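Local coordinates for ficolin-3 (Homo sapiens, PDB 2J5Z), which acts as a lectin of innate immunity, binding sugars such as galactose through a fibrinogen-like recognition domain, at residues Trp28-Leu31 with Arg37-Pro40; Ala118-Leu123 with Ala174-Ser179; Arg188-Val191 with Ala196-Tyr199. All blocks are in the same frame, centred on the assembly; numbering follows the deposited sequence.

Overall arrangement
The three contacts run in series through one fibrinogen-like domain, and none touches another. Contact 1 is a partly buried hairpin near the neighbouring subunits, held by backbone hydrogen bonds, with a histidine and a proline packed together on one face and two leucines on the other. Contact 2 is wholly buried and purely apolar: strand 112-122, part of the same large antiparallel sheet, sends F120 and L122 against W176 of a long loop. Contact 3 is a surface contact between two segments of that loop, joined by an imidazole, a water and an arginine. It lies across the chain's centre from contact 1. Contacts 2 and 3 both reach the bound galactose.

Contact 1: Trp28-Leu31 with Arg37-Pro40; sequences WYHL and RALP
With CG beside its backbone N (chi1 -74°), H30 swings its imidazole over the pyrrolidine of P40, whose CB lies over one face of the ring, while CB of A38 comes up at its edge. W28 takes a similar first torsion (-69°) and points its six-membered ring toward the same proline: CZ3 lies 3.9 Å from P40 O, which meets the indole at its edge, and CE3 is 4.3 Å from P40 CB. The two strands form an antiparallel beta hairpin. H30 and P40 are a non-hydrogen-bonded pair, so the backbone N of the proline faces away from strand 28-31 and its lack of an N-H costs the hairpin nothing. L31 and L39 are the hydrogen-bonded pair, with L31 N to L39 O and L39 N to L31 O both 2.9 Å. Between these bonds and the next pair, H30 CA approaches L39 O at 3.4 Å, and P40 CA meets Y29 O at the same distance. Both leucines turn to the other face of the sheet, where apolar residues suit the cover given by helix 87-94. W28 also packs on L25 of the third subunit and E80 of the second.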
loop_
_atom_site.group_PDB
_atom_site.type_symbol
_atom_site.label_atom_id
_atom_site.label_comp_id
_atom_site.label_asym_id
_atom_site.label_seq_id
_atom_site.Cartn_x
_atom_site.Cartn_y
_atom_site.Cartn_z
ATOM N N TRP A 28 7.622 0.634 -2.927
ATOM C CA TRP A 28 8.633 0.145 -1.968
ATOM C C TRP A 28 9.591 -0.862 -2.616
ATOM O O TRP A 28 9.168 -1.844 -3.247
ATOM C CB TRP A 28 7.949 -0.422 -0.717
ATOM C CG TRP A 28 7.305 0.681 0.064
ATOM C CD1 TRP A 28 6.033 1.163 -0.084
ATOM C CD2 TRP A 28 7.930 1.493 1.064
ATOM N NE1 TRP A 28 5.825 2.216 0.777
ATOM C CE2 TRP A 28 6.969 2.437 1.497
ATOM C CE3 TRP A 28 9.196 1.490 1.664
ATOM C CZ2 TRP A 28 7.248 3.391 2.478
ATOM C CZ3 TRP A 28 9.471 2.432 2.646
ATOM C CH2 TRP A 28 8.497 3.367 3.048
ATOM N N TYR A 29 10.884 -0.598 -2.469
ATOM C CA TYR A 29 11.931 -1.428 -3.045
ATOM C C TYR A 29 13.001 -1.647 -1.991
ATOM O O TYR A 29 13.147 -0.843 -1.096
ATOM C CB TYR A 29 12.594 -0.722 -4.215
ATOM C CG TYR A 29 11.715 -0.587 -5.438
ATOM C CD1 TYR A 29 11.757 -1.533 -6.445
ATOM C CD2 TYR A 29 10.846 0.487 -5.572
ATOM C CE1 TYR A 29 10.955 -1.416 -7.578
ATOM C CE2 TYR A 29 10.041 0.618 -6.689
ATOM C CZ TYR A 29 10.104 -0.342 -7.684
ATOM O OH TYR A 29 9.303 -0.229 -8.794
ATOM N N HIS A 30 13.781 -2.707 -2.129
ATOM C CA HIS A 30 14.928 -2.886 -1.233
ATOM C C HIS A 30 16.222 -2.356 -1.840
ATOM O O HIS A 30 16.520 -2.615 -3.014
ATOM C CB HIS A 30 15.056 -4.349 -0.844
ATOM C CG HIS A 30 14.015 -4.791 0.131
ATOM N ND1 HIS A 30 14.295 -5.035 1.457
ATOM C CD2 HIS A 30 12.685 -4.994 -0.017
ATOM C CE1 HIS A 30 13.186 -5.393 2.079
ATOM N NE2 HIS A 30 12.193 -5.372 1.207
ATOM N N LEU A 31 16.966 -1.579 -1.059
ATOM C CA LEU A 31 18.303 -1.159 -1.453
ATOM C C LEU A 31 19.276 -1.999 -0.647
ATOM O O LEU A 31 18.941 -2.461 0.435
ATOM C CB LEU A 31 18.564 0.309 -1.115
ATOM C CG LEU A 31 17.655 1.418 -1.631
ATOM C CD1 LEU A 31 18.275 2.780 -1.348
ATOM C CD2 LEU A 31 17.398 1.241 -3.121
ATOM N N ARG A 37 23.453 -4.410 4.318
ATOM C CA ARG A 37 22.164 -4.601 4.966
ATOM C C ARG A 37 21.066 -4.131 4.012
ATOM O O ARG A 37 21.198 -3.087 3.380
ATOM C CB ARG A 37 22.122 -3.803 6.269
ATOM C CG ARG A 37 20.752 -3.676 6.915
ATOM C CD ARG A 37 20.846 -2.988 8.284
ATOM N NE ARG A 37 21.423 -1.634 8.263
ATOM C CZ ARG A 37 20.702 -0.511 8.239
ATOM N NH1 ARG A 37 19.375 -0.577 8.203
ATOM N NH2 ARG A 37 21.304 0.685 8.227
ATOM N N ALA A 38 20.003 -4.914 3.890
ATOM C CA ALA A 38 18.899 -4.548 3.000
ATOM C C ALA A 38 17.977 -3.577 3.704
ATOM O O ALA A 38 17.663 -3.743 4.880
ATOM C CB ALA A 38 18.124 -5.777 2.554
ATOM N N LEU A 39 17.520 -2.567 2.973
ATOM C CA LEU A 39 16.662 -1.549 3.560
ATOM C C LEU A 39 15.489 -1.298 2.622
ATOM O O LEU A 39 15.719 -0.979 1.469
ATOM C CB LEU A 39 17.458 -0.250 3.707
ATOM C CG LEU A 39 16.715 0.993 4.215
ATOM C CD1 LEU A 39 16.247 0.803 5.629
ATOM C CD2 LEU A 39 17.568 2.255 4.083
ATOM N N PRO A 40 14.243 -1.464 3.105
ATOM C CA PRO A 40 13.095 -1.051 2.282
ATOM C C PRO A 40 13.023 0.472 2.214
ATOM O O PRO A 40 13.157 1.147 3.238
ATOM C CB PRO A 40 11.881 -1.590 3.059
ATOM C CG PRO A 40 12.458 -2.529 4.091
ATOM C CD PRO A 40 13.807 -2.010 4.398
#

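Contact 2: Ala118-Leu123 with Ala174-Ser179; sequences ATFRLL and AWWYAS. With GAL (beta-D-galactopyranose), chain E.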
loop_
_atom_site.group_PDB
_atom_site.type_symbol
_atom_site.label_atom_id
_atom_site.label_comp_id
_atom_site.label_asym_id
_atom_site.label_seq_id
_atom_site.Cartn_x
_atom_site.Cartn_y
_atom_site.Cartn_z
ATOM N N ALA A 118 21.350 21.428 -3.540
ATOM C CA ALA A 118 22.300 20.688 -4.360
ATOM C C ALA A 118 22.736 19.358 -3.746
ATOM O O ALA A 118 22.920 18.365 -4.466
ATOM C CB ALA A 118 23.537 21.563 -4.636
ATOM N N THR A 119 22.953 19.362 -2.429
ATOM C CA THR A 119 23.351 18.147 -1.698
ATOM C C THR A 119 22.693 18.059 -0.323
ATOM O O THR A 119 22.239 19.060 0.235
ATOM C CB THR A 119 24.899 18.027 -1.496
ATOM O OG1 THR A 119 25.368 19.138 -0.722
ATOM C CG2 THR A 119 25.649 17.977 -2.836
ATOM N N PHE A 120 22.660 16.847 0.219
ATOM C CA PHE A 120 22.149 16.586 1.553
ATOM C C PHE A 120 22.949 15.421 2.127
ATOM O O PHE A 120 23.124 14.387 1.478
ATOM C CB PHE A 120 20.652 16.214 1.469
ATOM C CG PHE A 120 20.047 15.707 2.754
ATOM C CD1 PHE A 120 19.315 16.563 3.581
ATOM C CD2 PHE A 120 20.149 14.366 3.113
ATOM C CE1 PHE A 120 18.729 16.089 4.761
ATOM C CE2 PHE A 120 19.573 13.888 4.283
ATOM C CZ PHE A 120 18.853 14.737 5.098
ATOM N N ARG A 121 23.420 15.592 3.349
ATOM C CA ARG A 121 24.164 14.537 4.028
ATOM C C ARG A 121 23.967 14.696 5.511
ATOM O O ARG A 121 23.881 15.820 6.010
ATOM C CB ARG A 121 25.651 14.665 3.672
ATOM C CG ARG A 121 26.560 13.682 4.345
ATOM C CD ARG A 121 27.958 13.724 3.712
ATOM N NE ARG A 121 28.545 15.056 3.823
ATOM C CZ ARG A 121 29.310 15.467 4.830
ATOM N NH1 ARG A 121 29.618 14.638 5.831
ATOM N NH2 ARG A 121 29.790 16.708 4.822
ATOM N N LEU A 122 23.878 13.580 6.240
ATOM C CA LEU A 122 23.884 13.675 7.695
ATOM C C LEU A 122 25.180 13.105 8.241
ATOM O O LEU A 122 25.647 12.054 7.778
ATOM C CB LEU A 122 22.708 12.910 8.326
ATOM C CG LEU A 122 21.280 13.310 7.991
ATOM C CD1 LEU A 122 20.308 12.551 8.902
ATOM C CD2 LEU A 122 21.099 14.825 8.113
ATOM N N LEU A 123 25.759 13.795 9.212
ATOM C CA LEU A 123 26.914 13.247 9.924
ATOM C C LEU A 123 26.436 12.079 10.769
ATOM O O LEU A 123 25.231 11.804 10.812
ATOM C CB LEU A 123 27.587 14.322 10.774
ATOM C CG LEU A 123 28.555 15.241 10.009
ATOM C CD1 LEU A 123 27.821 16.004 8.918
ATOM C CD2 LEU A 123 29.288 16.202 10.936
ATOM N N ALA A 174 10.874 17.234 15.972
ATOM C CA ALA A 174 12.266 16.811 15.985
ATOM C C ALA A 174 12.889 17.383 14.718
ATOM O O ALA A 174 12.306 17.276 13.649
ATOM C CB ALA A 174 12.359 15.280 15.965
ATOM N N TRP A 175 14.073 17.973 14.823
ATOM C CA TRP A 175 14.660 18.650 13.667
ATOM C C TRP A 175 16.035 19.126 14.066
ATOM O O TRP A 175 16.439 18.993 15.219
ATOM C CB TRP A 175 13.823 19.880 13.314
ATOM C CG TRP A 175 13.850 20.403 11.889
ATOM C CD1 TRP A 175 14.291 21.645 11.469
ATOM C CD2 TRP A 175 13.336 19.753 10.725
ATOM N NE1 TRP A 175 14.096 21.784 10.120
ATOM C CE2 TRP A 175 13.513 20.642 9.634
ATOM C CE3 TRP A 175 12.748 18.501 10.493
ATOM C CZ2 TRP A 175 13.119 20.318 8.327
ATOM C CZ3 TRP A 175 12.356 18.178 9.202
ATOM C CH2 TRP A 175 12.554 19.080 8.129
ATOM N N TRP A 176 16.734 19.717 13.106
ATOM C CA TRP A 176 18.030 20.300 13.372
ATOM C C TRP A 176 17.798 21.712 13.891
ATOM O O TRP A 176 18.181 22.691 13.245
ATOM C CB TRP A 176 18.869 20.301 12.092
ATOM C CG TRP A 176 19.002 18.922 11.483
ATOM C CD1 TRP A 176 19.950 17.971 11.789
ATOM C CD2 TRP A 176 18.152 18.334 10.487
ATOM N NE1 TRP A 176 19.739 16.833 11.036
ATOM C CE2 TRP A 176 18.642 17.031 10.230
ATOM C CE3 TRP A 176 17.017 18.782 9.787
ATOM C CZ2 TRP A 176 18.036 16.168 9.310
ATOM C CZ3 TRP A 176 16.425 17.929 8.855
ATOM C CH2 TRP A 176 16.936 16.630 8.628
ATOM N N TYR A 177 17.172 21.804 15.069
ATOM C CA TYR A 177 16.728 23.099 15.606
ATOM C C TYR A 177 17.865 24.069 15.926
ATOM O O TYR A 177 18.944 23.675 16.368
ATOM C CB TYR A 177 15.863 22.914 16.864
ATOM C CG TYR A 177 14.541 22.245 16.598
ATOM C CD1 TYR A 177 13.606 22.821 15.741
ATOM C CD2 TYR A 177 14.228 21.034 17.196
ATOM C CE1 TYR A 177 12.386 22.201 15.480
ATOM C CE2 TYR A 177 13.019 20.413 16.945
ATOM C CZ TYR A 177 12.101 21.001 16.097
ATOM O OH TYR A 177 10.900 20.378 15.833
ATOM N N ALA A 178 17.575 25.345 15.720
ATOM C CA ALA A 178 18.420 26.429 16.199
ATOM C C ALA A 178 17.711 27.012 17.432
ATOM O O ALA A 178 17.808 26.454 18.527
ATOM C CB ALA A 178 18.583 27.469 15.101
ATOM N N SER A 179 16.981 28.111 17.260
ATOM C CA SER A 179 16.168 28.652 18.352
ATOM C C SER A 179 14.931 29.432 17.874
ATOM O O SER A 179 14.818 30.644 18.099
ATOM C CB SER A 179 17.030 29.485 19.313
ATOM O OG SER A 179 17.868 30.382 18.604
HETATM C C1 GAL E . 11.682 30.706 15.732
HETATM C C2 GAL E . 10.836 30.117 14.615
HETATM C C3 GAL E . 9.405 29.882 15.083
HETATM C C4 GAL E . 9.311 29.315 16.501
HETATM C C5 GAL E . 10.349 29.892 17.450
HETATM C C6 GAL E . 10.346 29.139 18.774
HETATM O O1 GAL E . 13.034 30.895 15.296
HETATM O O2 GAL E . 10.824 31.008 13.491
HETATM O O3 GAL E . 8.777 28.976 14.174
HETATM O O4 GAL E . 9.459 27.893 16.463
HETATM O O5 GAL E . 11.626 29.796 16.824
HETATM O O6 GAL E . 10.395 30.075 19.858
#
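The ring of F120 presents its edge to W176, whose CH2 lies near the phenyl plane, 4.3 Å from F120 CE1. The indole of W176 is met obliquely by both F120 and L122, and one face of the neighbouring indole, that of W175, carries W176 CE3 3.9 Å above its plane. This is interior packing of the fibrinogen-like domain: strand 112-122 of the large antiparallel sheet meets the long loop between helix 167-171 and strand 215-220, the region that holds most of the sugar pocket.

L122 supplies the tighter half of the contact. Its CG stands beside the backbone N (chi1 -61°), which sends the CD2 methyl across to the indole, where it sits 3.6 Å from W176 CZ2 and 3.8 Å from W176 NE1. The leucine and tryptophan side chains cross at about a right angle, and the CD2 methyl meets the indole near its NE1-CZ2 side. An aliphatic branch suits this place, since it packs against the aromatic ring without bringing a polar atom into a buried site. The one polar atom of the indole is satisfied elsewhere, as W176 NE1 is hydrogen-bonded to the carbonyl of Y129. F153 meets the same tryptophan edge-to-face, and L131 of the adjoining strand touches F120, L122 and W176 alike.

W176 is also the centre of an inverse gamma turn, closed by a weak hydrogen bond of 2.9 Å from Y177 N to W175 O. Around the turn the aromatic residues pack on one another: W175 CB lies over the Y177 ring, offset toward its rim. Three residues beyond the buried tryptophan the segment reaches the pocket, where the galactose O1 gives a weak hydrogen bond to the carbonyl O of S179, 3.3 Å away.

Contact 3: Arg188-Val191 with Ala196-Tyr199; sequences RYAV and AHKY. With GAL (beta-D-galactopyranose), chain E.
The imidazole of H197 is roofed by the aliphatic part of an arginine: R188 CG stands over its face, 3.6 Å from the ring centroid, as a CH-pi contact. The arginine runs on across the ring, bringing CD to 3.3 Å from H197 CE1. R188 has CG on the far side from its backbone N (chi1 -169°) and stays extended to NE, so its methylenes pass over the histidine before the guanidinium is reached. That group lies nearly parallel to the imidazole, the two planes only 15° apart, with H197 CE1 over one of its faces. Arginine suits the position because it offers both a greasy shaft and a flat polar head.

At the ring edge, H197 NE2 donates to Y189 O at 2.8 Å. The bond is short but not aimed at a lone pair, for the donor stands 49° out of the carbonyl plane. Beside it A190 nestles against the other segment, its CB 3.8 Å from A196 CA, a small side chain that lets the two backbones come near. A water bridges R188 N and Y199 O, accepting from the N-H of the arginine.

Segments 188-191 and 196-199 belong to the long loop of the fibrinogen-like domain that carries most of the galactose site, to which Y199 contributes its ring: CD1 lies 3.4 Å from the sugar O4. The ring also touches Y181, another pocket residue, while the Y189 hydroxyl is held by the carbonyl of R214. Y199 is thus tied to segment 188-191 through its backbone, with its ring turned to the sugar. At H197, donation from NE2 requires a proton on that nitrogen, and the overlying guanidinium would probably disfavour a second one on ND1, making a neutral imidazole the likelier form.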
loop_
_atom_site.group_PDB
_atom_site.type_symbol
_atom_site.label_atom_id
_atom_site.label_comp_id
_atom_site.label_asym_id
_atom_site.label_seq_id
_atom_site.Cartn_x
_atom_site.Cartn_y
_atom_site.Cartn_z
ATOM N N ARG A 188 3.837 18.871 14.550
ATOM C CA ARG A 188 2.513 18.321 14.833
ATOM C C ARG A 188 1.523 18.487 13.684
ATOM O O ARG A 188 1.377 19.565 13.112
ATOM C CB ARG A 188 1.953 18.951 16.112
ATOM C CG ARG A 188 0.723 18.262 16.640
ATOM C CD ARG A 188 0.506 18.632 18.109
ATOM N NE ARG A 188 -0.488 17.771 18.730
ATOM C CZ ARG A 188 -0.965 17.955 19.952
ATOM N NH1 ARG A 188 -0.531 18.973 20.684
ATOM N NH2 ARG A 188 -1.877 17.122 20.435
ATOM N N TYR A 189 0.830 17.407 13.334
ATOM C CA TYR A 189 -0.089 17.465 12.215
ATOM C C TYR A 189 -1.365 18.239 12.546
ATOM O O TYR A 189 -1.835 18.211 13.682
ATOM C CB TYR A 189 -0.457 16.065 11.706
ATOM C CG TYR A 189 -1.066 16.102 10.330
ATOM C CD1 TYR A 189 -0.263 16.083 9.194
ATOM C CD2 TYR A 189 -2.446 16.190 10.160
ATOM C CE1 TYR A 189 -0.815 16.130 7.924
ATOM C CE2 TYR A 189 -3.006 16.247 8.903
ATOM C CZ TYR A 189 -2.191 16.219 7.781
ATOM O OH TYR A 189 -2.746 16.263 6.518
ATOM N N ALA A 190 -1.896 18.915 11.536
ATOM C CA ALA A 190 -3.173 19.616 11.613
ATOM C C ALA A 190 -3.973 19.404 10.332
ATOM O O ALA A 190 -3.444 19.560 9.224
ATOM C CB ALA A 190 -2.945 21.114 11.865
ATOM N N VAL A 191 -5.256 19.059 10.469
ATOM C CA VAL A 191 -6.089 18.797 9.291
ATOM C C VAL A 191 -6.599 20.059 8.604
ATOM O O VAL A 191 -7.136 19.981 7.502
ATOM C CB VAL A 191 -7.271 17.842 9.594
ATOM C CG1 VAL A 191 -6.753 16.553 10.213
ATOM C CG2 VAL A 191 -8.296 18.512 10.505
ATOM N N ALA A 196 -4.886 24.230 13.541
ATOM C CA ALA A 196 -3.441 24.453 13.558
ATOM C C ALA A 196 -2.874 24.834 14.923
ATOM O O ALA A 196 -3.505 25.535 15.723
ATOM C CB ALA A 196 -3.045 25.471 12.510
ATOM N N HIS A 197 -1.664 24.357 15.173
ATOM C CA HIS A 197 -0.988 24.603 16.423
ATOM C C HIS A 197 -0.148 25.864 16.243
ATOM O O HIS A 197 -0.011 26.354 15.127
ATOM C CB HIS A 197 -0.147 23.374 16.764
ATOM C CG HIS A 197 -0.857 22.086 16.475
ATOM N ND1 HIS A 197 -1.505 21.355 17.449
ATOM C CD2 HIS A 197 -1.076 21.432 15.308
ATOM C CE1 HIS A 197 -2.064 20.290 16.898
ATOM N NE2 HIS A 197 -1.820 20.314 15.601
ATOM N N LYS A 198 0.363 26.404 17.345
ATOM C CA LYS A 198 1.259 27.555 17.309
ATOM C C LYS A 198 2.429 27.203 16.394
ATOM O O LYS A 198 2.785 27.956 15.485
ATOM C CB LYS A 198 1.762 27.839 18.729
ATOM C CG LYS A 198 2.471 29.176 18.945
ATOM C CD LYS A 198 2.946 29.275 20.397
ATOM C CE LYS A 198 3.576 30.633 20.703
ATOM N NZ LYS A 198 4.089 30.710 22.108
ATOM N N TYR A 199 3.002 26.030 16.641
ATOM C CA TYR A 199 4.083 25.489 15.826
ATOM C C TYR A 199 3.604 24.196 15.186
ATOM O O TYR A 199 3.237 23.254 15.897
ATOM C CB TYR A 199 5.290 25.195 16.704
ATOM C CG TYR A 199 5.722 26.379 17.533
ATOM C CD1 TYR A 199 6.153 27.545 16.924
ATOM C CD2 TYR A 199 5.693 26.330 18.928
ATOM C CE1 TYR A 199 6.543 28.638 17.673
ATOM C CE2 TYR A 199 6.090 27.422 19.692
ATOM C CZ TYR A 199 6.514 28.573 19.053
ATOM O OH TYR A 199 6.916 29.669 19.782
HETATM C C1 GAL E . 11.682 30.706 15.732
HETATM C C2 GAL E . 10.836 30.117 14.615
HETATM C C3 GAL E . 9.405 29.882 15.083
HETATM C C4 GAL E . 9.311 29.315 16.501
HETATM C C5 GAL E . 10.349 29.892 17.450
HETATM C C6 GAL E . 10.346 29.139 18.774
HETATM O O1 GAL E . 13.034 30.895 15.296
HETATM O O2 GAL E . 10.824 31.008 13.491
HETATM O O3 GAL E . 8.777 28.976 14.174
HETATM O O4 GAL E . 9.459 27.893 16.463
HETATM O O5 GAL E . 11.626 29.796 16.824
HETATM O O6 GAL E . 10.395 30.075 19.858
HETATM O O HOH W 1 4.849 21.178 15.553
#